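Local coordinates for protein monomethylamine methyltransferase mtmB1 (Methanosarcina barkeri, PDB 1TV4) that transfers the methyl group of monomethylamine to the corrinoid cofactor of its partner protein MtmC during methanogenesis from methylamine, at residues Val230-Glu235 and Ile256-Met261. Numbering follows the deposited sequence. Where two conformers were deposited one is given.
With BG3 (3-methyl-5-sulfo-pyrrolidine-2-carboxylic acid), chain L.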
# COMPACT_ATOMS: atom_id res chain seq x y z
N VAL A 230 -11.57 -16.02 18.78
CA VAL A 230 -12.28 -15.48 19.93
C VAL A 230 -12.87 -16.76 20.54
O VAL A 230 -13.43 -17.59 19.83
CB VAL A 230 -13.40 -14.49 19.55
CG1 VAL A 230 -14.43 -15.14 18.66
CG2 VAL A 230 -14.06 -13.94 20.82
N SER A 231 -12.71 -16.95 21.85
CA SER A 231 -13.19 -18.17 22.48
C SER A 231 -14.43 -18.07 23.34
O SER A 231 -14.52 -17.21 24.21
CB SER A 231 -12.08 -18.80 23.32
OG SER A 231 -11.05 -19.32 22.50
N GLN A 232 -15.38 -18.97 23.10
CA GLN A 232 -16.59 -19.03 23.90
C GLN A 232 -16.21 -19.90 25.10
O GLN A 232 -15.24 -20.66 25.03
CB GLN A 232 -17.72 -19.73 23.14
CG GLN A 232 -18.33 -18.93 22.01
CD GLN A 232 -19.61 -19.57 21.53
OE1 GLN A 232 -20.54 -19.78 22.31
NE2 GLN A 232 -19.66 -19.90 20.24
N LEU A 233 -16.97 -19.81 26.18
CA LEU A 233 -16.68 -20.60 27.37
C LEU A 233 -17.61 -21.81 27.45
O LEU A 233 -18.40 -22.06 26.53
CB LEU A 233 -16.83 -19.72 28.62
CG LEU A 233 -15.93 -18.47 28.59
CD1 LEU A 233 -16.17 -17.64 29.85
CD2 LEU A 233 -14.47 -18.89 28.50
N ASN A 234 -17.52 -22.58 28.54
CA ASN A 234 -18.33 -23.78 28.71
C ASN A 234 -19.35 -23.65 29.84
O ASN A 234 -18.96 -23.40 30.98
CB ASN A 234 -17.43 -24.98 29.01
CG ASN A 234 -16.45 -25.28 27.90
OD1 ASN A 234 -15.50 -24.53 27.67
ND2 ASN A 234 -16.68 -26.37 27.19
N GLU A 235 -20.65 -23.80 29.56
CA GLU A 235 -21.20 -24.05 28.22
C GLU A 235 -22.21 -22.92 28.02
O GLU A 235 -22.88 -22.51 28.98
CB GLU A 235 -21.93 -25.40 28.18
CG GLU A 235 -21.10 -26.62 28.56
CD GLU A 235 -20.01 -26.94 27.55
OE1 GLU A 235 -20.00 -26.32 26.46
OE2 GLU A 235 -19.17 -27.82 27.83
N ILE A 256 -13.17 -13.49 11.25
CA ILE A 256 -13.35 -13.93 12.63
C ILE A 256 -13.65 -15.42 12.79
O ILE A 256 -14.57 -15.95 12.17
CB ILE A 256 -14.51 -13.14 13.32
CG1 ILE A 256 -14.14 -11.66 13.40
CG2 ILE A 256 -14.79 -13.70 14.72
CD1 ILE A 256 -15.24 -10.78 13.98
N MET A 257 -12.85 -16.08 13.62
CA MET A 257 -13.05 -17.50 13.89
C MET A 257 -13.46 -17.66 15.36
O MET A 257 -12.64 -17.53 16.26
CB MET A 257 -11.78 -18.31 13.66
CG MET A 257 -11.97 -19.80 13.93
SD MET A 257 -10.44 -20.68 14.28
CE MET A 257 -10.24 -20.29 16.02
N ASP A 258 -14.75 -17.91 15.58
CA ASP A 258 -15.29 -18.12 16.92
C ASP A 258 -15.05 -19.59 17.23
O ASP A 258 -15.28 -20.46 16.39
CB ASP A 258 -16.78 -17.82 16.93
CG ASP A 258 -17.48 -18.30 18.19
OD1 ASP A 258 -17.74 -17.47 19.09
OD2 ASP A 258 -17.75 -19.51 18.29
N GLU A 259 -14.57 -19.88 18.45
CA GLU A 259 -14.29 -21.26 18.86
C GLU A 259 -15.03 -21.63 20.14
O GLU A 259 -15.28 -20.78 20.99
CB GLU A 259 -12.77 -21.43 19.08
CG GLU A 259 -12.30 -22.80 19.59
CD GLU A 259 -12.44 -22.97 21.11
OE1 GLU A 259 -12.22 -21.99 21.84
OE2 GLU A 259 -12.75 -24.10 21.57
N GLN A 260 -15.38 -22.91 20.26
CA GLN A 260 -16.05 -23.41 21.46
C GLN A 260 -15.75 -24.90 21.47
O GLN A 260 -15.86 -25.58 20.45
CB GLN A 260 -17.56 -23.16 21.42
CG GLN A 260 -18.22 -23.11 22.82
CD GLN A 260 -18.59 -24.47 23.38
OE1 GLN A 260 -18.51 -24.71 24.59
NE2 GLN A 260 -19.04 -25.37 22.50
N MET A 261 -15.34 -25.42 22.63
CA MET A 261 -15.02 -26.83 22.76
C MET A 261 -15.91 -27.46 23.83
O MET A 261 -15.54 -27.52 25.00
CB MET A 261 -13.54 -26.99 23.09
CG MET A 261 -13.02 -26.10 24.21
SD MET A 261 -11.21 -26.12 24.35
CE MET A 261 -10.93 -27.74 25.06
C1 BG3 L . -7.10 -23.41 17.04
C2 BG3 L . -6.85 -23.51 18.58
C3 BG3 L . -5.80 -22.62 19.18
C4 BG3 L . -5.94 -23.03 20.62
C5 BG3 L . -7.49 -22.89 20.65
C6 BG3 L . -4.43 -22.94 18.73
O1 BG3 L . -6.99 -24.38 16.28
N1 BG3 L . -8.10 -23.23 19.30
S1 BG3 L . -8.20 -23.92 21.94
O2 BG3 L . -7.59 -23.53 23.22
O3 BG3 L . -9.66 -23.73 21.92
O4 BG3 L . -7.85 -25.32 21.65
O HOH W 1 -15.32 -23.60 24.97
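Gln232 and Asp258 meet at about a right angle on the side of the sheet that faces helix 271-288. NE2 of Gln232 gives a nearly straight hydrogen bond of 2.8 Å to OD2 of Asp258, which it reaches on the syn side, with the amide and carboxylate planes 55° apart. Neither group depends on the other alone: OD2 also bonds His294, OD1 bonds Ser289, and the Gln232 amide is tied to Asn284 and the carbonyl of Thr281. These bonds satisfy buried polar atoms and hold both groups against rotation. CB of Gln232 also packs on CG of Gln260 at 3.4 Å.

Beneath the side chains runs a parallel ladder: Val230 N donates to Met257 O, Glu259 N to Val230 O, and, past the end of the first strand, Gln232 N to Glu259 O at 2.8 Å. CG1 of Val230 lies 4.0 Å from CB of Asp258. On the other face, in the conformer given for Glu259, one of two, the chain bends at chi2 (-82°), setting OE1 3.0 Å from Ser231 OG and the carboxylate against sulfonate O3 of BG3, an approach that is therefore doubtful.

Beyond the strands, Asn234 ND2 bonds Met261 O at 2.7 Å, coming from above the carbonyl plane, and also Glu235 OE2. A water links Asn234 OD1 and Gln232 O to Met261 N. A leucine in place of Asn234 would probably leave Met261 O without this donor, Glu235 OE2 without one of its two and the water without one anchor.

Adjacent parallel strands 227-231 and 255-259, joined through helix 240-251, form a right-handed beta-alpha-beta unit of the TIM barrel, whose C-terminal strand ends carry the ligand pocket with Glu259 and Met261.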